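Local coordinates for GTPase subunit of restriction endonuclease (Thermococcus gammatolerans, PDB 6P0F), which probably recognises modified DNA through its YTH-type N-terminal domain, serving as the GTPase and target-recognition subunit of an McrBC-type restriction system, at residues E22-G27 against K129-L134; Y51-S56 against V71-G76; D113-R116 against N120-F123. All coordinates share one frame; numbering follows the deposited sequence.

T23 ties the three contacts together. It sits on the helix side of contact 1, and its OG1 lies 2.7 Å from O of F52 in contact 2 and 3.0 Å from NE1 of W115 in contact 3, both probable hydrogen bonds. The centre of contact 1 lies about 9 Å, and that of contact 3 about 12 Å, from the centre of contact 2, which is about 2 Å from the centre of the chain. Contacts 1 and 3 are about 16 Å apart, centre to centre. Strand 49-55 also meets the loop of contact 3 directly, with N of R55 2.9 Å from O of F123, a probable hydrogen bond.

Contact 1. Residues E22-G27 against K129-L134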
loop_
_atom_site.group_PDB
_atom_site.type_symbol
_atom_site.label_atom_id
_atom_site.label_comp_id
_atom_site.label_asym_id
_atom_site.label_seq_id
_atom_site.Cartn_x
_atom_site.Cartn_y
_atom_site.Cartn_z
ATOM N N GLU A 22 3.893 5.085 -10.092
ATOM C CA GLU A 22 3.742 6.523 -10.148
ATOM C C GLU A 22 3.705 7.151 -8.758
ATOM O O GLU A 22 4.394 8.142 -8.501
ATOM C CB GLU A 22 2.491 6.894 -10.935
ATOM C CG GLU A 22 2.303 8.385 -11.030
ATOM C CD GLU A 22 3.242 9.037 -12.073
ATOM O OE1 GLU A 22 3.663 10.182 -11.845
ATOM O OE2 GLU A 22 3.502 8.382 -13.120
ATOM N N THR A 23 2.871 6.632 -7.857
ATOM C CA THR A 23 2.624 7.340 -6.623
ATOM C C THR A 23 3.204 6.709 -5.373
ATOM O O THR A 23 3.211 7.386 -4.350
ATOM C CB THR A 23 1.123 7.558 -6.390
ATOM O OG1 THR A 23 0.435 6.315 -6.336
ATOM C CG2 THR A 23 0.527 8.418 -7.525
ATOM N N ILE A 24 3.689 5.467 -5.421
ATOM C CA ILE A 24 4.387 4.856 -4.289
ATOM C C ILE A 24 5.880 4.750 -4.536
ATOM O O ILE A 24 6.682 5.009 -3.633
ATOM C CB ILE A 24 3.785 3.478 -3.936
ATOM C CG1 ILE A 24 2.363 3.651 -3.402
ATOM C CG2 ILE A 24 4.651 2.752 -2.924
ATOM C CD1 ILE A 24 2.306 4.355 -2.053
ATOM N N LEU A 25 6.298 4.330 -5.721
ATOM C CA LEU A 25 7.729 4.181 -5.937
ATOM C C LEU A 25 8.387 5.501 -6.292
ATOM O O LEU A 25 9.405 5.862 -5.704
ATOM C CB LEU A 25 7.999 3.117 -7.000
ATOM C CG LEU A 25 7.470 1.693 -6.755
ATOM C CD1 LEU A 25 7.898 0.759 -7.847
ATOM C CD2 LEU A 25 7.976 1.224 -5.398
ATOM N N LYS A 26 7.796 6.271 -7.197
ATOM C CA LYS A 26 8.302 7.585 -7.548
ATOM C C LYS A 26 7.773 8.650 -6.602
ATOM O O LYS A 26 8.555 9.373 -5.978
ATOM C CB LYS A 26 7.919 7.896 -8.993
ATOM C CG LYS A 26 8.452 9.175 -9.488
ATOM C CD LYS A 26 8.125 9.425 -10.981
ATOM C CE LYS A 26 6.620 9.357 -11.310
ATOM N NZ LYS A 26 5.771 10.403 -10.602
ATOM N N GLY A 27 6.453 8.682 -6.418
ATOM C CA GLY A 27 5.825 9.749 -5.675
ATOM C C GLY A 27 5.550 10.935 -6.574
ATOM O O GLY A 27 5.976 10.998 -7.735
ATOM N N LYS A 129 7.232 8.610 4.497
ATOM C CA LYS A 129 8.452 8.146 3.839
ATOM C C LYS A 129 8.048 7.139 2.771
ATOM O O LYS A 129 7.089 6.387 2.966
ATOM C CB LYS A 129 9.429 7.513 4.833
ATOM C CG LYS A 129 9.809 8.426 6.020
ATOM C CD LYS A 129 10.753 9.566 5.612
ATOM C CE LYS A 129 11.096 10.454 6.810
ATOM N NZ LYS A 129 11.974 11.594 6.435
ATOM N N LYS A 130 8.746 7.171 1.617
ATOM C CA LYS A 130 8.614 6.142 0.596
ATOM C C LYS A 130 8.576 4.791 1.299
ATOM O O LYS A 130 9.461 4.506 2.118
ATOM C CB LYS A 130 9.774 6.191 -0.411
ATOM C CG LYS A 130 9.639 5.244 -1.560
ATOM C CD LYS A 130 10.900 5.237 -2.449
ATOM C CE LYS A 130 10.826 4.131 -3.479
ATOM N NZ LYS A 130 11.978 4.175 -4.438
ATOM N N PRO A 131 7.573 3.958 1.039
ATOM C CA PRO A 131 7.611 2.586 1.566
ATOM C C PRO A 131 8.949 1.931 1.262
ATOM O O PRO A 131 9.485 2.044 0.160
ATOM C CB PRO A 131 6.437 1.903 0.848
ATOM C CG PRO A 131 5.450 2.987 0.670
ATOM C CD PRO A 131 6.301 4.223 0.330
ATOM N N GLU A 132 9.475 1.220 2.259
ATOM C CA GLU A 132 10.818 0.676 2.207
ATOM C C GLU A 132 10.832 -0.652 1.473
ATOM O O GLU A 132 10.068 -1.555 1.824
ATOM C CB GLU A 132 11.312 0.457 3.630
ATOM C CG GLU A 132 12.753 0.162 3.732
ATOM C CD GLU A 132 13.521 1.429 3.946
ATOM O OE1 GLU A 132 13.482 1.959 5.075
ATOM O OE2 GLU A 132 14.131 1.904 2.971
ATOM N N LYS A 133 11.698 -0.778 0.462
ATOM C CA LYS A 133 11.843 -2.057 -0.224
ATOM C C LYS A 133 12.560 -3.040 0.688
ATOM O O LYS A 133 13.705 -2.806 1.106
ATOM C CB LYS A 133 12.608 -1.888 -1.530
ATOM C CG LYS A 133 12.576 -3.100 -2.451
ATOM C CD LYS A 133 13.205 -2.767 -3.820
ATOM C CE LYS A 133 12.967 -3.869 -4.831
ATOM N NZ LYS A 133 13.528 -3.536 -6.183
ATOM N N LEU A 134 11.890 -4.124 1.025
ATOM C CA LEU A 134 12.514 -5.107 1.884
ATOM C C LEU A 134 13.506 -5.970 1.102
ATOM O O LEU A 134 13.434 -6.146 -0.118
ATOM C CB LEU A 134 11.468 -6.014 2.545
ATOM C CG LEU A 134 10.356 -5.332 3.325
ATOM C CD1 LEU A 134 9.441 -6.303 4.001
ATOM C CD2 LEU A 134 10.999 -4.372 4.334
#
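I24 and P131 meet at about a right angle: the CG2 methyl of I24 touches the pyrrolidine ring of P131 at CG (3.7 Å) and CD (3.9 Å). CG2 stands anti to the backbone N, which aims this short branch at P131, while the longer CG1 branch turns to strand 49-55, where I24 packs on W53. Beside this apolar touch lies K130. Its chain is fully extended and runs alongside the end of the helix, with CG 3.6 Å from O of I24 and CE 3.2 Å from O of L25; NZ ends 3.3 Å from that same L25 oxygen. These residues join the C-terminal turn of helix 15-26 to the connection leading into strand 132-133, a short strand of the mixed sheet of this YTH-type domain. The last turn is wide, of pi type, with a weak bond from N of G27 to O of E22, and the chain leaves the helix at G27 with positive phi. K26 curls back over this turn, its NZ bonding to O of G27 (2.9 Å). The carbonyl O of I24 is buried here and has no polar partner in the model.

Contact 2. Residues Y51-S56 against V71-G76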
loop_
_atom_site.group_PDB
_atom_site.type_symbol
_atom_site.label_atom_id
_atom_site.label_comp_id
_atom_site.label_asym_id
_atom_site.label_seq_id
_atom_site.Cartn_x
_atom_site.Cartn_y
_atom_site.Cartn_z
ATOM N N TYR A 51 3.686 10.469 -1.201
ATOM C CA TYR A 51 3.516 9.064 -1.551
ATOM C C TYR A 51 2.131 8.627 -1.114
ATOM O O TYR A 51 1.749 8.836 0.033
ATOM C CB TYR A 51 4.555 8.182 -0.858
ATOM C CG TYR A 51 5.966 8.529 -1.241
ATOM C CD1 TYR A 51 6.517 8.042 -2.414
ATOM C CD2 TYR A 51 6.728 9.360 -0.449
ATOM C CE1 TYR A 51 7.785 8.380 -2.803
ATOM C CE2 TYR A 51 8.033 9.697 -0.820
ATOM C CZ TYR A 51 8.549 9.190 -2.000
ATOM O OH TYR A 51 9.830 9.488 -2.417
ATOM N N PHE A 52 1.385 7.982 -2.001
ATOM C CA PHE A 52 0.038 7.593 -1.614
ATOM C C PHE A 52 -0.467 6.476 -2.521
ATOM O O PHE A 52 0.010 6.288 -3.640
ATOM C CB PHE A 52 -0.919 8.804 -1.627
ATOM C CG PHE A 52 -1.122 9.454 -2.992
ATOM C CD1 PHE A 52 -0.194 10.346 -3.496
ATOM C CD2 PHE A 52 -2.250 9.187 -3.750
ATOM C CE1 PHE A 52 -0.394 10.932 -4.746
ATOM C CE2 PHE A 52 -2.435 9.785 -4.974
ATOM C CZ PHE A 52 -1.499 10.630 -5.472
ATOM N N TRP A 53 -1.437 5.738 -1.996
ATOM C CA TRP A 53 -2.090 4.642 -2.690
ATOM C C TRP A 53 -3.587 4.812 -2.490
ATOM O O TRP A 53 -4.027 5.560 -1.627
ATOM C CB TRP A 53 -1.593 3.300 -2.160
ATOM C CG TRP A 53 -2.119 2.138 -2.951
ATOM C CD1 TRP A 53 -2.907 1.114 -2.503
ATOM C CD2 TRP A 53 -1.922 1.905 -4.356
ATOM N NE1 TRP A 53 -3.226 0.266 -3.546
ATOM C CE2 TRP A 53 -2.609 0.715 -4.684
ATOM C CE3 TRP A 53 -1.237 2.584 -5.357
ATOM C CZ2 TRP A 53 -2.635 0.205 -5.994
ATOM C CZ3 TRP A 53 -1.245 2.054 -6.646
ATOM C CH2 TRP A 53 -1.924 0.865 -6.935
ATOM N N GLY A 54 -4.381 4.210 -3.371
ATOM C CA GLY A 54 -5.813 4.395 -3.305
ATOM C C GLY A 54 -6.524 3.080 -3.574
ATOM O O GLY A 54 -6.015 2.217 -4.292
ATOM N N ARG A 55 -7.711 2.955 -2.990
ATOM C CA ARG A 55 -8.518 1.744 -3.132
ATOM C C ARG A 55 -9.970 2.138 -3.337
ATOM O O ARG A 55 -10.364 3.270 -3.064
ATOM C CB ARG A 55 -8.418 0.844 -1.904
ATOM C CG ARG A 55 -7.030 0.302 -1.638
ATOM C CD ARG A 55 -7.029 -0.668 -0.464
ATOM N NE ARG A 55 -7.852 -1.826 -0.765
ATOM C CZ ARG A 55 -8.993 -2.090 -0.150
ATOM N NH1 ARG A 55 -9.438 -1.282 0.810
ATOM N NH2 ARG A 55 -9.681 -3.161 -0.489
ATOM N N SER A 56 -10.770 1.153 -3.806
ATOM C CA SER A 56 -12.208 1.324 -4.013
ATOM C C SER A 56 -13.017 1.368 -2.722
ATOM O O SER A 56 -14.127 1.908 -2.741
ATOM C CB SER A 56 -12.780 0.179 -4.859
ATOM O OG SER A 56 -11.961 -0.112 -5.975
ATOM N N VAL A 71 1.412 -1.443 5.955
ATOM C CA VAL A 71 1.042 -2.082 4.693
ATOM C C VAL A 71 2.274 -2.767 4.114
ATOM O O VAL A 71 3.320 -2.131 3.925
ATOM C CB VAL A 71 0.470 -1.074 3.686
ATOM C CG1 VAL A 71 0.198 -1.805 2.373
ATOM C CG2 VAL A 71 -0.802 -0.406 4.204
ATOM N N LEU A 72 2.147 -4.062 3.827
ATOM C CA LEU A 72 3.118 -4.794 3.020
ATOM C C LEU A 72 2.571 -4.803 1.597
ATOM O O LEU A 72 1.507 -5.372 1.348
ATOM C CB LEU A 72 3.298 -6.228 3.510
ATOM C CG LEU A 72 4.080 -6.338 4.821
ATOM C CD1 LEU A 72 3.763 -7.700 5.430
ATOM C CD2 LEU A 72 5.562 -6.134 4.645
ATOM N N PHE A 73 3.247 -4.117 0.688
ATOM C CA PHE A 73 2.923 -4.198 -0.734
ATOM C C PHE A 73 3.710 -5.370 -1.300
ATOM O O PHE A 73 4.946 -5.344 -1.340
ATOM C CB PHE A 73 3.292 -2.906 -1.458
ATOM C CG PHE A 73 2.425 -1.746 -1.142
ATOM C CD1 PHE A 73 1.181 -1.583 -1.712
ATOM C CD2 PHE A 73 2.894 -0.767 -0.279
ATOM C CE1 PHE A 73 0.411 -0.468 -1.424
ATOM C CE2 PHE A 73 2.119 0.362 0.010
ATOM C CZ PHE A 73 0.893 0.507 -0.561
ATOM N N TYR A 74 3.006 -6.418 -1.725
ATOM C CA TYR A 74 3.602 -7.520 -2.453
ATOM C C TYR A 74 3.575 -7.175 -3.938
ATOM O O TYR A 74 2.537 -6.767 -4.435
ATOM C CB TYR A 74 2.780 -8.788 -2.218
ATOM C CG TYR A 74 2.936 -9.517 -0.910
ATOM C CD1 TYR A 74 3.571 -8.943 0.182
ATOM C CD2 TYR A 74 2.433 -10.799 -0.778
ATOM C CE1 TYR A 74 3.701 -9.637 1.377
ATOM C CE2 TYR A 74 2.563 -11.509 0.411
ATOM C CZ TYR A 74 3.179 -10.917 1.481
ATOM O OH TYR A 74 3.317 -11.626 2.659
ATOM N N VAL A 75 4.699 -7.339 -4.633
ATOM C CA VAL A 75 4.792 -6.973 -6.047
ATOM C C VAL A 75 5.257 -8.196 -6.828
ATOM O O VAL A 75 6.341 -8.732 -6.569
ATOM C CB VAL A 75 5.743 -5.787 -6.256
ATOM C CG1 VAL A 75 5.804 -5.414 -7.744
ATOM C CG2 VAL A 75 5.309 -4.594 -5.395
ATOM N N GLY A 76 4.469 -8.616 -7.811
ATOM C CA GLY A 76 4.818 -9.804 -8.564
ATOM C C GLY A 76 3.758 -10.084 -9.611
ATOM O O GLY A 76 2.763 -9.369 -9.713
#
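In the middle of the strongly curved mixed sheet at the core of this YTH-type domain, W53 of strand 49-55 and F73 of strand 70-76 make a T-shaped aromatic pair. F73 supplies the edge and W53 the face: the centroids of the phenyl and the five-membered indole ring lie 5.4 Å apart, and the planes stand at 85°, close to perpendicular. The leading atom is CE1 of F73, which comes down over the pyrrole side of the indole, 3.8 Å from CD1 and 3.9 Å from CG of W53. Next to it, CZ of F73 reaches the CB of W53 at 4.1 Å. With CG of W53 anti to the backbone N (chi1 -173°), the indole stands off its strand with one face turned to F73. The two strands are not paired with each other: the CA atoms of W53 and F73 are 10.3 Å apart, and the rings bridge the interior between different stretches of the curved sheet. W53 is instead bonded through its backbone to M125, and V71 to G95. CG1 of V71, two residues before F73 on the same strand, sits 3.7 Å above the centre of the phenyl face. F20 of helix 15-26 meets the F73 ring obliquely, and the indole also packs against I8 and I10. F52, the residue before W53, points its CB away from F73 and joins W115 and F126.

Contact 3. Residues D113-R116 against N120-F123; sequences DFWR and NFRF
W115 and F121 meet through an aromatic edge and a backbone carbonyl. The CZ3 corner of the indole's six-membered ring comes up to O of F121 at 3.6 Å, with the oxygen lying near the ring plane, so an aromatic C-H edge faces the carbonyl. The second contact of this kind runs the other way: CE2 of F121 approaches O of R116 at 3.8 Å, and this oxygen too lies in the plane of the ring it meets. Each segment thus offers a carbonyl oxygen to the rim of a ring from its partner.

The apolar touch is made by the same corner of the indole. CZ3 of W115 also lies 4.0 Å from CB of F121, and the two side chains are inclined to each other. CG of W115 is anti to the carbonyl carbon (chi1 -72°), a torsion that carries CZ3 over to F121. Within the segments, CB of N120 sits 4.1 Å over the centre of the F121 ring, and CB of F114 rests above one face of the W115 indole toward its rim.

Both segments belong to the connection between strands 91-102 and 123-127, which folds back on itself here just before the second strand starts. At that start R122 and F123 both face R55, a classic beta bulge in the pairing with strand 49-55.

The polar groups find their partners on neighbouring elements. On helix 15-26, T23 takes the indole N-H of W115, which helps hold the ring's rotation while its other end meets F121, and N19 bonds to the backbone N of R116. R122 turns its CB away from the 113-116 segment and forms a salt bridge to E102.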
loop_
_atom_site.group_PDB
_atom_site.type_symbol
_atom_site.label_atom_id
_atom_site.label_comp_id
_atom_site.label_asym_id
_atom_site.label_seq_id
_atom_site.Cartn_x
_atom_site.Cartn_y
_atom_site.Cartn_z
ATOM N N ASP A 113 -5.189 12.411 -13.031
ATOM C CA ASP A 113 -3.892 13.042 -13.290
ATOM C C ASP A 113 -2.751 12.040 -13.103
ATOM O O ASP A 113 -1.701 12.159 -13.746
ATOM C CB ASP A 113 -3.612 14.220 -12.329
ATOM C CG ASP A 113 -4.541 15.438 -12.497
ATOM O OD1 ASP A 113 -5.385 15.484 -13.424
ATOM O OD2 ASP A 113 -4.396 16.379 -11.656
ATOM N N PHE A 114 -2.923 11.088 -12.168
ATOM C CA PHE A 114 -1.864 10.203 -11.684
ATOM C C PHE A 114 -2.045 8.739 -12.044
ATOM O O PHE A 114 -1.052 8.020 -12.218
ATOM C CB PHE A 114 -1.799 10.252 -10.152
ATOM C CG PHE A 114 -1.755 11.600 -9.603
ATOM C CD1 PHE A 114 -0.626 12.370 -9.750
ATOM C CD2 PHE A 114 -2.849 12.124 -8.936
ATOM C CE1 PHE A 114 -0.578 13.630 -9.240
ATOM C CE2 PHE A 114 -2.815 13.373 -8.429
ATOM C CZ PHE A 114 -1.681 14.143 -8.579
ATOM N N TRP A 115 -3.281 8.275 -12.115
ATOM C CA TRP A 115 -3.599 6.873 -12.174
ATOM C C TRP A 115 -4.476 6.566 -13.378
ATOM O O TRP A 115 -5.427 7.302 -13.664
ATOM C CB TRP A 115 -4.342 6.488 -10.928
ATOM C CG TRP A 115 -3.521 6.433 -9.690
ATOM C CD1 TRP A 115 -2.184 6.212 -9.602
ATOM C CD2 TRP A 115 -4.005 6.569 -8.364
ATOM N NE1 TRP A 115 -1.797 6.168 -8.269
ATOM C CE2 TRP A 115 -2.900 6.420 -7.496
ATOM C CE3 TRP A 115 -5.262 6.832 -7.816
ATOM C CZ2 TRP A 115 -3.020 6.506 -6.124
ATOM C CZ3 TRP A 115 -5.381 6.897 -6.436
ATOM C CH2 TRP A 115 -4.266 6.743 -5.616
ATOM N N ARG A 116 -4.172 5.463 -14.051
ATOM C CA ARG A 116 -5.113 4.886 -14.991
ATOM C C ARG A 116 -6.340 4.440 -14.229
ATOM O O ARG A 116 -6.231 3.670 -13.263
ATOM C CB ARG A 116 -4.489 3.704 -15.712
ATOM C CG ARG A 116 -3.361 4.064 -16.661
ATOM C CD ARG A 116 -2.820 2.771 -17.239
ATOM N NE ARG A 116 -1.772 2.909 -18.246
ATOM C CZ ARG A 116 -0.566 3.415 -18.021
ATOM N NH1 ARG A 116 -0.242 3.881 -16.825
ATOM N NH2 ARG A 116 0.317 3.468 -19.007
ATOM N N ASN A 120 -11.637 5.585 -9.776
ATOM C CA ASN A 120 -12.200 4.479 -9.011
ATOM C C ASN A 120 -11.618 4.378 -7.600
ATOM O O ASN A 120 -12.272 3.845 -6.696
ATOM C CB ASN A 120 -11.937 3.150 -9.727
ATOM C CG ASN A 120 -12.715 3.000 -11.026
ATOM O OD1 ASN A 120 -13.619 3.788 -11.323
ATOM N ND2 ASN A 120 -12.359 1.984 -11.813
ATOM N N PHE A 121 -10.396 4.860 -7.393
ATOM C CA PHE A 121 -9.606 4.502 -6.212
ATOM C C PHE A 121 -9.583 5.643 -5.196
ATOM O O PHE A 121 -8.523 6.173 -4.810
ATOM C CB PHE A 121 -8.193 4.116 -6.638
ATOM C CG PHE A 121 -8.153 3.069 -7.713
ATOM C CD1 PHE A 121 -8.560 1.789 -7.443
ATOM C CD2 PHE A 121 -7.737 3.375 -8.992
ATOM C CE1 PHE A 121 -8.536 0.810 -8.428
ATOM C CE2 PHE A 121 -7.724 2.410 -9.985
ATOM C CZ PHE A 121 -8.112 1.124 -9.697
ATOM N N ARG A 122 -10.770 5.988 -4.712
ATOM C CA ARG A 122 -10.949 7.230 -3.982
ATOM C C ARG A 122 -10.654 7.138 -2.484
ATOM O O ARG A 122 -10.632 8.172 -1.816
ATOM C CB ARG A 122 -12.376 7.746 -4.189
ATOM C CG ARG A 122 -13.453 6.897 -3.514
ATOM C CD ARG A 122 -14.848 7.325 -3.986
ATOM N NE ARG A 122 -15.891 6.585 -3.270
ATOM C CZ ARG A 122 -16.365 6.923 -2.073
ATOM N NH1 ARG A 122 -15.910 8.005 -1.450
ATOM N NH2 ARG A 122 -17.313 6.190 -1.500
ATOM N N PHE A 123 -10.409 5.956 -1.939
ATOM C CA PHE A 123 -9.980 5.834 -0.545
ATOM C C PHE A 123 -8.458 5.852 -0.516
ATOM O O PHE A 123 -7.797 4.854 -0.832
ATOM C CB PHE A 123 -10.585 4.577 0.080
ATOM C CG PHE A 123 -12.078 4.684 0.265
ATOM C CD1 PHE A 123 -12.615 5.332 1.372
ATOM C CD2 PHE A 123 -12.941 4.176 -0.689
ATOM C CE1 PHE A 123 -13.991 5.453 1.531
ATOM C CE2 PHE A 123 -14.318 4.302 -0.540
ATOM C CZ PHE A 123 -14.839 4.941 0.571
#